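Local coordinates for quinone oxidoreductase (Thermus thermophilus, PDB 1IZ0), which probably catalyses the NADPH-dependent reduction of quinones, as a member of the medium-chain dehydrogenase/reductase superfamily, at residues A[109-114]-A[267-272]; A[131-136]-A[175-180]; A[146-151]-A[258-263]; A[171-176]-A[181-186]; A[193-198]-A[202-207]. All coordinates share one frame; numbering follows the deposited sequence.

Contact 1 (A[109-114]-A[267-272]); sequences VSFLTA and RELRPV
Phe-111 meets Pro-271 and Leu-269 with the far half of its ring, and no hydrogen bond joins the two segments. The closest approach is from CE2 of Phe-111 to CG of Pro-271, at 3.6 Å, and CZ of Phe-111 lies 3.7 Å from CA of Pro-271. The proline thus offers both pyrrolidine and backbone, and the two side chains cross at about a right angle. On the opposite flank of the same ring, CE1 of Phe-111 is 4.0 Å from CB of Leu-269; these side chains run past each other in opposite senses. A first torsion of -70° sets CG of Phe-111 opposite its own carbonyl carbon and swings the ring off the helix toward 267-272. The same turn in Leu-269 (chi1 -61°) brings its CD1 to 4.2 Å from CD1 of Phe-111. Phe-107, whose ring meets that of Phe-111, and Ala-141 and Val-145 of helix 137-148 extend the apolar cluster. At the exposed border NE of Arg-270 forms a salt bridge with Glu-103. This buried contact packs helix 108-120 against the connection from helix 251-261 to strand 273-278, probably near the junction of the two domains, as in medium-chain dehydrogenases/reductases.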
# COMPACT_ATOMS: atom_id res chain seq x y z
N VAL A 109 -2.03 0.61 4.69
CA VAL A 109 -1.69 -0.39 3.69
C VAL A 109 -0.29 -0.27 3.09
O VAL A 109 0.48 -1.23 3.10
CB VAL A 109 -2.71 -0.39 2.54
CG1 VAL A 109 -2.30 -1.39 1.47
CG2 VAL A 109 -4.09 -0.73 3.10
N SER A 110 0.05 0.91 2.57
CA SER A 110 1.35 1.11 1.92
C SER A 110 2.55 0.85 2.82
O SER A 110 3.44 0.06 2.47
CB SER A 110 1.44 2.54 1.37
OG SER A 110 0.34 2.83 0.52
N PHE A 111 2.59 1.51 3.97
CA PHE A 111 3.72 1.34 4.87
C PHE A 111 3.83 -0.02 5.52
O PHE A 111 4.94 -0.53 5.71
CB PHE A 111 3.71 2.47 5.91
CG PHE A 111 4.05 3.80 5.32
CD1 PHE A 111 5.32 4.34 5.49
CD2 PHE A 111 3.13 4.46 4.51
CE1 PHE A 111 5.67 5.53 4.84
CE2 PHE A 111 3.47 5.65 3.86
CZ PHE A 111 4.74 6.18 4.03
N LEU A 112 2.70 -0.62 5.87
CA LEU A 112 2.73 -1.94 6.47
C LEU A 112 3.20 -2.94 5.42
O LEU A 112 3.98 -3.85 5.71
CB LEU A 112 1.34 -2.33 6.99
CG LEU A 112 1.03 -1.74 8.37
CD1 LEU A 112 -0.41 -2.04 8.78
CD2 LEU A 112 2.02 -2.32 9.37
N THR A 113 2.74 -2.75 4.19
CA THR A 113 3.14 -3.62 3.08
C THR A 113 4.63 -3.53 2.80
O THR A 113 5.31 -4.54 2.63
CB THR A 113 2.38 -3.26 1.79
OG1 THR A 113 0.99 -3.59 1.94
CG2 THR A 113 2.97 -4.02 0.60
N ALA A 114 5.14 -2.30 2.73
CA ALA A 114 6.56 -2.10 2.45
C ALA A 114 7.45 -2.67 3.55
O ALA A 114 8.41 -3.38 3.28
CB ALA A 114 6.85 -0.60 2.27
N ARG A 267 7.27 12.15 10.81
CA ARG A 267 8.63 12.63 10.94
C ARG A 267 9.43 12.18 9.73
O ARG A 267 9.37 12.82 8.68
CB ARG A 267 9.24 12.13 12.26
CG ARG A 267 8.64 12.83 13.49
CD ARG A 267 9.10 12.22 14.83
NE ARG A 267 10.55 12.31 15.00
CZ ARG A 267 11.23 13.44 15.16
NH1 ARG A 267 10.59 14.61 15.18
NH2 ARG A 267 12.54 13.42 15.30
N GLU A 268 10.19 11.10 9.82
CA GLU A 268 10.91 10.69 8.63
C GLU A 268 9.98 9.96 7.65
O GLU A 268 10.28 9.85 6.47
CB GLU A 268 12.15 9.83 8.96
CG GLU A 268 12.02 8.91 10.14
CD GLU A 268 12.32 9.61 11.46
OE1 GLU A 268 11.37 9.79 12.25
OE2 GLU A 268 13.49 9.97 11.69
N LEU A 269 8.85 9.47 8.14
CA LEU A 269 7.91 8.79 7.26
C LEU A 269 6.71 9.70 7.00
O LEU A 269 5.90 9.95 7.91
CB LEU A 269 7.45 7.47 7.87
CG LEU A 269 8.57 6.45 8.12
CD1 LEU A 269 7.98 5.13 8.62
CD2 LEU A 269 9.35 6.22 6.82
N ARG A 270 6.60 10.19 5.78
CA ARG A 270 5.51 11.08 5.41
C ARG A 270 4.74 10.53 4.21
O ARG A 270 5.17 10.69 3.06
CB ARG A 270 6.04 12.48 5.08
CG ARG A 270 6.83 13.17 6.20
CD ARG A 270 5.98 13.38 7.45
NE ARG A 270 4.79 14.20 7.20
CZ ARG A 270 4.78 15.53 7.13
NH1 ARG A 270 5.91 16.22 7.31
NH2 ARG A 270 3.65 16.18 6.88
N PRO A 271 3.60 9.87 4.45
CA PRO A 271 2.78 9.30 3.38
C PRO A 271 2.48 10.36 2.32
O PRO A 271 2.15 11.50 2.66
CB PRO A 271 1.51 8.87 4.12
CG PRO A 271 2.01 8.56 5.51
CD PRO A 271 2.96 9.69 5.77
N VAL A 272 2.60 9.98 1.05
CA VAL A 272 2.35 10.92 -0.04
C VAL A 272 0.89 10.88 -0.48
O VAL A 272 0.43 9.88 -1.04
CB VAL A 272 3.24 10.60 -1.26
CG1 VAL A 272 3.04 11.66 -2.34
CG2 VAL A 272 4.69 10.54 -0.85

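Contact 2 (A[131-136]-A[175-180]); sequences VQAAAG and ATYAEV. With SO4 (sulfate ion), chain B.
Tyr-177 reaches across with its hydroxyl to the backbone of Ala-133, whose N donates a hydrogen bond of 2.8 Å to OH of Tyr-177. The N-H...O angle of 140° shows a moderately bent bond. That hydroxyl in turn donates to a sulfate ion, with OH of Tyr-177 2.8 Å from O3 of the sulfate, and this O3 lies in the ring plane, at the edge. One phenol oxygen thus links the peptide to the anion. A first torsion of -64° puts the ring opposite the carbonyl carbon of Tyr-177 and directs it toward 131-136. Gln-132 lends aliphatic bulk, its CB lying 4.2 Å from CE1 of Tyr-177 near the ring plane, while its amide turns to Glu-195. CB of Ala-133 is 3.9 Å from the phenol OH of Tyr-177 and 3.7 Å from O1 of the sulfate. Ser-158 and Lys-162 also hydrogen-bond the sulfate, and with Tyr-177 they are NADPH-binding residues of this enzyme; the anion probably marks a cofactor phosphate position. Residues 133-139 read AxxGxxG, and a type I turn from Ala-133 to Gly-136 leads into helix 137-148, as in the nucleotide-binding loop after the first strand of a Rossmann fold.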
# COMPACT_ATOMS: atom_id res chain seq x y z
N VAL A 131 12.76 -0.53 -6.20
CA VAL A 131 11.36 -0.22 -5.92
C VAL A 131 10.71 0.21 -7.23
O VAL A 131 11.18 1.16 -7.87
CB VAL A 131 11.23 0.93 -4.90
CG1 VAL A 131 9.75 1.30 -4.72
CG2 VAL A 131 11.84 0.52 -3.57
N GLN A 132 9.65 -0.48 -7.63
CA GLN A 132 8.97 -0.16 -8.87
C GLN A 132 7.80 0.78 -8.62
O GLN A 132 7.44 1.03 -7.47
CB GLN A 132 8.50 -1.44 -9.55
CG GLN A 132 9.62 -2.42 -9.84
CD GLN A 132 9.11 -3.72 -10.44
OE1 GLN A 132 8.03 -4.19 -10.08
NE2 GLN A 132 9.88 -4.31 -11.34
N ALA A 133 7.20 1.29 -9.70
CA ALA A 133 6.07 2.22 -9.57
C ALA A 133 6.41 3.11 -8.38
O ALA A 133 5.56 3.40 -7.53
CB ALA A 133 4.78 1.44 -9.30
N ALA A 134 7.67 3.55 -8.34
CA ALA A 134 8.20 4.36 -7.25
C ALA A 134 7.55 5.72 -6.98
O ALA A 134 7.91 6.38 -6.01
CB ALA A 134 9.70 4.54 -7.44
N ALA A 135 6.62 6.14 -7.82
CA ALA A 135 5.95 7.42 -7.62
C ALA A 135 4.51 7.19 -7.16
O ALA A 135 3.73 8.13 -7.03
CB ALA A 135 5.97 8.24 -8.90
N GLY A 136 4.17 5.92 -6.93
CA GLY A 136 2.83 5.57 -6.49
C GLY A 136 2.70 5.49 -4.98
O GLY A 136 3.65 5.80 -4.25
N ALA A 175 15.15 5.59 -12.14
CA ALA A 175 15.24 5.28 -13.56
C ALA A 175 13.95 4.78 -14.19
O ALA A 175 13.08 4.27 -13.50
CB ALA A 175 16.35 4.27 -13.77
N THR A 176 13.84 4.93 -15.51
CA THR A 176 12.66 4.44 -16.20
C THR A 176 12.86 2.94 -16.32
O THR A 176 13.98 2.44 -16.25
CB THR A 176 12.54 5.05 -17.61
OG1 THR A 176 13.73 4.74 -18.35
CG2 THR A 176 12.37 6.56 -17.53
N TYR A 177 11.77 2.20 -16.50
CA TYR A 177 11.87 0.75 -16.60
C TYR A 177 12.87 0.29 -17.65
O TYR A 177 13.61 -0.67 -17.43
CB TYR A 177 10.49 0.14 -16.86
CG TYR A 177 9.52 0.37 -15.72
CD1 TYR A 177 9.88 0.03 -14.41
CD2 TYR A 177 8.26 0.92 -15.93
CE1 TYR A 177 9.00 0.24 -13.35
CE2 TYR A 177 7.37 1.14 -14.87
CZ TYR A 177 7.75 0.80 -13.58
OH TYR A 177 6.89 1.02 -12.52
N ALA A 178 12.92 0.97 -18.78
CA ALA A 178 13.83 0.59 -19.85
C ALA A 178 15.31 0.64 -19.44
O ALA A 178 16.13 -0.14 -19.94
CB ALA A 178 13.60 1.48 -21.08
N GLU A 179 15.65 1.56 -18.54
CA GLU A 179 17.04 1.69 -18.11
C GLU A 179 17.42 0.95 -16.83
O GLU A 179 18.59 0.95 -16.44
CB GLU A 179 17.41 3.17 -18.00
CG GLU A 179 16.30 4.07 -17.47
CD GLU A 179 16.56 5.55 -17.73
OE1 GLU A 179 16.97 5.88 -18.87
OE2 GLU A 179 16.34 6.37 -16.82
N VAL A 180 16.45 0.31 -16.18
CA VAL A 180 16.73 -0.43 -14.95
C VAL A 180 17.81 -1.51 -15.14
O VAL A 180 18.70 -1.66 -14.29
CB VAL A 180 15.43 -1.09 -14.39
CG1 VAL A 180 15.79 -2.22 -13.40
CG2 VAL A 180 14.60 -0.03 -13.66
S SO4 B . 4.23 3.40 -13.19
O1 SO4 B . 3.40 3.74 -11.83
O2 SO4 B . 5.49 4.10 -13.06
O3 SO4 B . 4.38 2.10 -13.31
O4 SO4 B . 3.44 4.04 -14.21

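Contact 3 (A[146-151]-A[258-263]); sequences ARAMGL and LGFLLP
Phe-260 lays the end of its ring against Ala-148 and Met-149, and a single atom, CZ, makes all the close approaches. It lies 3.8 Å from CG of Met-149, a residue present as selenomethionine, and 4.0 Å from CB of Ala-148. The partner is the C-terminal end of helix 137-148, the helix that follows the first strand of the Rossmann fold, and that end is closed by a Schellman motif. Two bonds define it: N of Leu-151 returns to O of Ala-146 at 2.9 Å, and N of Gly-150 to O of Arg-147 at 2.8 Å, with Gly-150 taking a positive phi of 79°. The carbonyl of Ala-148, in the last helical turn, also lies near the ring. Its O is 3.9 Å from CZ of Phe-260, in the plane of the ring at its edge, a distance that amounts to packing and no more. The ring arrives there because CG of Phe-260 stands opposite its backbone N (chi1 175°), which projects it from helix 251-261. The Met-149 side chain passes the ring obliquely, touching through CG, and continues to Leu-118 of helix 108-120. Phe-260 has further company in Tyr-115, whose ring meets its own, and in a cation-pi partner, Arg-264. No hydrogen bond crosses, and all three touching residues are partly exposed, so this is surface packing between two helices. Behind the Schellman turn, Arg-147 curls round the helix end: its NH2 donates to O of Leu-151 at 3.0 Å, from 42° above the carbonyl plane.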
# COMPACT_ATOMS: atom_id res chain seq x y z
N ALA A 146 12.44 1.80 3.17
CA ALA A 146 13.73 1.20 2.87
C ALA A 146 14.83 2.11 3.37
O ALA A 146 15.83 1.65 3.93
CB ALA A 146 13.87 0.98 1.37
N ARG A 147 14.67 3.42 3.17
CA ARG A 147 15.67 4.39 3.62
C ARG A 147 15.84 4.33 5.14
O ARG A 147 16.96 4.30 5.64
CB ARG A 147 15.26 5.81 3.22
CG ARG A 147 15.51 6.15 1.76
CD ARG A 147 16.91 6.70 1.58
NE ARG A 147 17.94 5.73 1.91
CZ ARG A 147 19.20 6.06 2.19
NH1 ARG A 147 19.58 7.33 2.19
NH2 ARG A 147 20.09 5.11 2.49
N ALA A 148 14.72 4.32 5.86
CA ALA A 148 14.74 4.26 7.32
C ALA A 148 15.37 2.96 7.81
O ALA A 148 15.85 2.89 8.94
CB ALA A 148 13.33 4.37 7.86
N MSE A 149 15.36 1.94 6.96
CA MSE A 149 15.94 0.66 7.33
C MSE A 149 17.41 0.64 6.94
O MSE A 149 18.10 -0.36 7.12
CB MSE A 149 15.18 -0.48 6.66
CG MSE A 149 13.74 -0.63 7.16
SE MSE A 149 12.75 -2.08 6.34
CE MSE A 149 13.67 -3.56 7.21
N GLY A 150 17.88 1.76 6.39
CA GLY A 150 19.27 1.88 5.99
C GLY A 150 19.61 1.23 4.66
O GLY A 150 20.78 0.92 4.40
N LEU A 151 18.61 1.02 3.81
CA LEU A 151 18.85 0.38 2.52
C LEU A 151 19.20 1.37 1.41
O LEU A 151 18.89 2.56 1.49
CB LEU A 151 17.61 -0.42 2.10
CG LEU A 151 16.99 -1.38 3.13
CD1 LEU A 151 15.72 -1.99 2.54
CD2 LEU A 151 17.98 -2.47 3.50
N LEU A 258 4.63 -1.90 13.81
CA LEU A 258 4.16 -0.62 14.33
C LEU A 258 5.18 -0.00 15.27
O LEU A 258 5.30 1.22 15.36
CB LEU A 258 2.81 -0.78 15.03
CG LEU A 258 1.68 -1.22 14.08
CD1 LEU A 258 0.35 -1.14 14.81
CD2 LEU A 258 1.67 -0.33 12.84
N GLY A 259 5.93 -0.85 15.96
CA GLY A 259 6.94 -0.35 16.87
C GLY A 259 8.03 0.36 16.10
O GLY A 259 8.77 1.18 16.65
N PHE A 260 8.13 0.06 14.81
CA PHE A 260 9.15 0.69 13.98
C PHE A 260 8.59 1.84 13.16
O PHE A 260 9.24 2.87 13.01
CB PHE A 260 9.76 -0.36 13.05
CG PHE A 260 10.75 0.21 12.07
CD1 PHE A 260 10.32 0.75 10.86
CD2 PHE A 260 12.11 0.19 12.35
CE1 PHE A 260 11.23 1.27 9.95
CE2 PHE A 260 13.03 0.71 11.44
CZ PHE A 260 12.58 1.25 10.24
N LEU A 261 7.38 1.66 12.64
CA LEU A 261 6.73 2.68 11.82
C LEU A 261 6.12 3.87 12.56
O LEU A 261 6.34 5.02 12.17
CB LEU A 261 5.66 2.01 10.96
CG LEU A 261 6.14 0.96 9.95
CD1 LEU A 261 4.94 0.23 9.36
CD2 LEU A 261 6.96 1.62 8.86
N LEU A 262 5.35 3.61 13.61
CA LEU A 262 4.69 4.69 14.36
C LEU A 262 5.60 5.80 14.89
O LEU A 262 5.30 6.98 14.71
CB LEU A 262 3.87 4.11 15.51
CG LEU A 262 2.64 3.31 15.08
CD1 LEU A 262 1.82 2.96 16.31
CD2 LEU A 262 1.82 4.13 14.10
N PRO A 263 6.70 5.45 15.56
CA PRO A 263 7.55 6.54 16.06
C PRO A 263 8.10 7.40 14.93
O PRO A 263 8.62 8.49 15.16
CB PRO A 263 8.67 5.80 16.81
CG PRO A 263 7.97 4.53 17.29
CD PRO A 263 7.16 4.14 16.07

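Contact 4 (A[171-176]-A[181-186]); sequences AEEAAT and PERAKA
Glu-173 and Arg-183 form a salt bridge in which two nitrogens of the guanidinium converge on one carboxylate oxygen. NE of Arg-183 lies 3.1 Å from OE1 of Glu-173, and NH2 of Arg-183 lies 2.9 Å from the same OE1. This ties strand 173-176, at the margin of the parallel Rossmann sheet, to helix 180-186, which follows it in the chain. The use of NE and NH2 makes the grip side-on, and OE1 lies within 1° of the guanidinium plane for both. On the acceptor side they differ: NH2 uses the syn lone pair of OE1, whereas NE comes from above the carboxylate plane. The two planes are 65° apart. From NH2 of Arg-183 to OE2 of Glu-173 there is a weak bond of 2.9 Å, its N-H...O angle being 126°. One shell out, NE1 of Trp-187 also donates to OE1, adding a third grip that should help fix the carboxylate's rotation. CG of Arg-183 packs 4.0 Å from CB of Ala-175. Bends at chi2 and chi3 turn the guanidinium toward Glu-173, and CB of Ala-186 sits over one face of it, 3.3 Å above the plane of Arg-183 and displaced toward the rim.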
# COMPACT_ATOMS: atom_id res chain seq x y z
N ALA A 171 15.90 7.99 -2.79
CA ALA A 171 16.47 6.98 -3.68
C ALA A 171 17.86 7.41 -4.14
O ALA A 171 18.08 8.59 -4.42
CB ALA A 171 15.57 6.76 -4.88
N GLU A 172 18.78 6.45 -4.22
CA GLU A 172 20.17 6.71 -4.65
C GLU A 172 20.15 7.07 -6.14
O GLU A 172 20.92 7.92 -6.59
CB GLU A 172 21.02 5.46 -4.39
CG GLU A 172 22.49 5.55 -4.81
CD GLU A 172 23.34 4.39 -4.27
OE1 GLU A 172 24.24 3.92 -5.00
OE2 GLU A 172 23.12 3.96 -3.12
N GLU A 173 19.28 6.41 -6.89
CA GLU A 173 19.12 6.69 -8.31
C GLU A 173 17.68 6.38 -8.65
O GLU A 173 17.05 5.56 -7.98
CB GLU A 173 20.05 5.83 -9.17
CG GLU A 173 21.52 6.18 -9.08
CD GLU A 173 22.35 5.52 -10.17
OE1 GLU A 173 22.23 4.29 -10.36
OE2 GLU A 173 23.13 6.23 -10.84
N ALA A 174 17.16 7.05 -9.67
CA ALA A 174 15.78 6.83 -10.13
C ALA A 174 15.89 6.57 -11.62
O ALA A 174 16.64 7.25 -12.31
CB ALA A 174 14.92 8.06 -9.85
N ALA A 175 15.15 5.59 -12.14
CA ALA A 175 15.24 5.28 -13.56
C ALA A 175 13.95 4.78 -14.19
O ALA A 175 13.08 4.27 -13.50
CB ALA A 175 16.35 4.27 -13.77
N THR A 176 13.84 4.93 -15.51
CA THR A 176 12.66 4.44 -16.20
C THR A 176 12.86 2.94 -16.32
O THR A 176 13.98 2.44 -16.25
CB THR A 176 12.54 5.05 -17.61
OG1 THR A 176 13.73 4.74 -18.35
CG2 THR A 176 12.37 6.56 -17.53
N PRO A 181 17.74 -2.28 -16.24
CA PRO A 181 18.74 -3.32 -16.47
C PRO A 181 20.17 -2.81 -16.41
O PRO A 181 21.03 -3.44 -15.79
CB PRO A 181 18.36 -3.84 -17.86
CG PRO A 181 16.86 -3.74 -17.82
CD PRO A 181 16.63 -2.38 -17.21
N GLU A 182 20.44 -1.67 -17.04
CA GLU A 182 21.78 -1.12 -17.03
C GLU A 182 22.13 -0.56 -15.65
O GLU A 182 23.29 -0.60 -15.24
CB GLU A 182 21.91 -0.03 -18.09
N ARG A 183 21.14 -0.05 -14.92
CA ARG A 183 21.42 0.49 -13.59
C ARG A 183 21.73 -0.66 -12.62
O ARG A 183 22.66 -0.59 -11.82
CB ARG A 183 20.24 1.32 -13.08
CG ARG A 183 19.92 2.56 -13.94
CD ARG A 183 21.19 3.24 -14.48
NE ARG A 183 22.11 3.63 -13.42
CZ ARG A 183 23.42 3.79 -13.59
NH1 ARG A 183 23.98 3.59 -14.78
NH2 ARG A 183 24.18 4.14 -12.56
N ALA A 184 20.96 -1.74 -12.72
CA ALA A 184 21.18 -2.89 -11.86
C ALA A 184 22.62 -3.40 -12.07
O ALA A 184 23.31 -3.74 -11.11
CB ALA A 184 20.18 -3.99 -12.19
N LYS A 185 23.06 -3.45 -13.32
CA LYS A 185 24.41 -3.91 -13.60
C LYS A 185 25.43 -2.93 -12.99
O LYS A 185 26.44 -3.33 -12.40
CB LYS A 185 24.62 -4.03 -15.12
N ALA A 186 25.15 -1.63 -13.12
CA ALA A 186 26.05 -0.62 -12.57
C ALA A 186 26.12 -0.71 -11.04
O ALA A 186 27.12 -0.32 -10.43
CB ALA A 186 25.59 0.78 -12.99

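Contact 5 (A[193-198]-A[202-207]); sequences VLEVRG and EESLGL
OE2 of Glu-195 is gripped by two donors, the hydroxyl of Ser-204 and, from outside the two segments, NE2 of Gln-132. The serine bond is short, with OG of Ser-204 2.5 Å from OE2 of Glu-195, though its exact length is uncertain at 2.30 Å resolution; it comes from well above the carboxylate, 55° out of its plane. It joins the end of strand 190-195, an inner strand of the parallel Rossmann sheet, to helix 201-205 just after it. Ser-204 points its CB toward the strand, and its OG completes the reach. Glu-195 bends at chi2 after an unusual first torsion of -101°, well away from a staggered position; this curls the carboxylate back between the helix and the turn that follows the strand. Both residues are buried, and the donors gathered on the carboxylate would probably ease the cost of holding a charge there. Two residues back along the strand, Val-193 makes loose van der Waals contact with Ser-204: its CG1 lies 4.4 Å from CB of Ser-204, and CG2 of Val-193 is 4.3 Å from the carbonyl O of Ser-204. Leu-214 of neighbouring strand 212-216 borders Val-193, Glu-195 and Ser-204 alike. The second carboxylate oxygen pins the turn itself, as N of Gly-198 meets OE1 of Glu-195 at 2.8 Å, nearly head-on to the C-O bond, with an N-H...O angle of 148°.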
# COMPACT_ATOMS: atom_id res chain seq x y z
N VAL A 193 14.21 -6.99 -4.64
CA VAL A 193 13.34 -6.39 -5.63
C VAL A 193 11.91 -6.49 -5.10
O VAL A 193 11.47 -7.56 -4.68
CB VAL A 193 13.41 -7.13 -6.99
CG1 VAL A 193 12.33 -6.58 -7.93
CG2 VAL A 193 14.79 -6.97 -7.61
N LEU A 194 11.20 -5.36 -5.06
CA LEU A 194 9.81 -5.34 -4.62
C LEU A 194 9.04 -5.30 -5.92
O LEU A 194 8.92 -4.25 -6.54
CB LEU A 194 9.52 -4.10 -3.76
CG LEU A 194 10.25 -4.01 -2.42
CD1 LEU A 194 9.80 -2.76 -1.66
CD2 LEU A 194 9.98 -5.25 -1.59
N GLU A 195 8.53 -6.46 -6.32
CA GLU A 195 7.80 -6.63 -7.57
C GLU A 195 6.31 -6.32 -7.53
O GLU A 195 5.56 -7.02 -6.86
CB GLU A 195 7.96 -8.06 -8.06
CG GLU A 195 8.97 -8.25 -9.16
CD GLU A 195 8.52 -7.60 -10.45
OE1 GLU A 195 7.37 -7.85 -10.86
OE2 GLU A 195 9.32 -6.85 -11.04
N VAL A 196 5.89 -5.29 -8.27
CA VAL A 196 4.47 -4.93 -8.35
C VAL A 196 4.02 -4.95 -9.81
O VAL A 196 2.82 -5.00 -10.10
CB VAL A 196 4.18 -3.53 -7.76
CG1 VAL A 196 4.41 -3.56 -6.25
CG2 VAL A 196 5.08 -2.48 -8.42
N ARG A 197 4.98 -4.93 -10.73
CA ARG A 197 4.69 -4.97 -12.17
C ARG A 197 4.17 -6.37 -12.52
O ARG A 197 3.16 -6.51 -13.20
CB ARG A 197 5.96 -4.65 -12.96
CG ARG A 197 6.51 -3.25 -12.70
CD ARG A 197 6.01 -2.24 -13.73
NE ARG A 197 6.67 -2.42 -15.02
CZ ARG A 197 6.27 -1.85 -16.15
NH1 ARG A 197 5.19 -1.07 -16.17
NH2 ARG A 197 6.94 -2.07 -17.28
N GLY A 198 4.89 -7.39 -12.05
CA GLY A 198 4.49 -8.77 -12.28
C GLY A 198 4.59 -9.38 -13.67
O GLY A 198 4.48 -10.60 -13.81
N GLU A 202 10.76 -12.85 -14.83
CA GLU A 202 12.02 -13.53 -15.13
C GLU A 202 13.11 -12.49 -15.36
O GLU A 202 14.29 -12.73 -15.07
CB GLU A 202 11.86 -14.42 -16.36
N GLU A 203 12.71 -11.33 -15.87
CA GLU A 203 13.64 -10.24 -16.13
C GLU A 203 14.08 -9.60 -14.81
O GLU A 203 15.24 -9.21 -14.65
CB GLU A 203 13.00 -9.18 -17.02
CG GLU A 203 12.54 -9.70 -18.38
CD GLU A 203 13.67 -10.30 -19.21
OE1 GLU A 203 14.70 -9.61 -19.41
OE2 GLU A 203 13.53 -11.46 -19.67
N SER A 204 13.14 -9.48 -13.87
CA SER A 204 13.45 -8.89 -12.58
C SER A 204 14.45 -9.78 -11.86
O SER A 204 15.34 -9.29 -11.17
CB SER A 204 12.19 -8.75 -11.73
OG SER A 204 11.31 -7.79 -12.28
N LEU A 205 14.30 -11.09 -12.02
CA LEU A 205 15.20 -12.05 -11.38
C LEU A 205 16.61 -11.90 -11.94
O LEU A 205 17.59 -12.14 -11.23
CB LEU A 205 14.70 -13.48 -11.60
CG LEU A 205 13.48 -13.89 -10.75
CD1 LEU A 205 12.89 -15.17 -11.31
CD2 LEU A 205 13.90 -14.08 -9.30
N GLY A 206 16.71 -11.48 -13.19
CA GLY A 206 18.02 -11.31 -13.80
C GLY A 206 18.78 -10.12 -13.23
O GLY A 206 19.98 -9.98 -13.46
N LEU A 207 18.08 -9.27 -12.48
CA LEU A 207 18.69 -8.07 -11.90
C LEU A 207 19.32 -8.37 -10.54
O LEU A 207 20.09 -7.56 -10.02
CB LEU A 207 17.62 -6.99 -11.69
CG LEU A 207 16.68 -6.64 -12.84
CD1 LEU A 207 15.59 -5.71 -12.33
CD2 LEU A 207 17.46 -6.00 -13.97

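From the N terminus, contact 1 opens on helix 108-120 and closes last, at 267-272, so its loop encloses the other four. Contact 2 opens at 131-136, and before it closes at 175-180 contact 3 has opened at 146-151; these two cross, since contact 3 closes only at 258-263. Contact 4 starts on 171-176, sharing Ala-175 and Thr-176 with contact 2, and contact 5 follows it in series; both fall within contact 3. Contact 2 joins the loops after strands 128-131 and 173-176, while contacts 4 and 5, touching at Ala-184 and Leu-207, each tie a helix to a strand of that Rossmann sheet. Contacts 1 and 3 meet through Leu-261, where helices 108-120 and 251-261 pack.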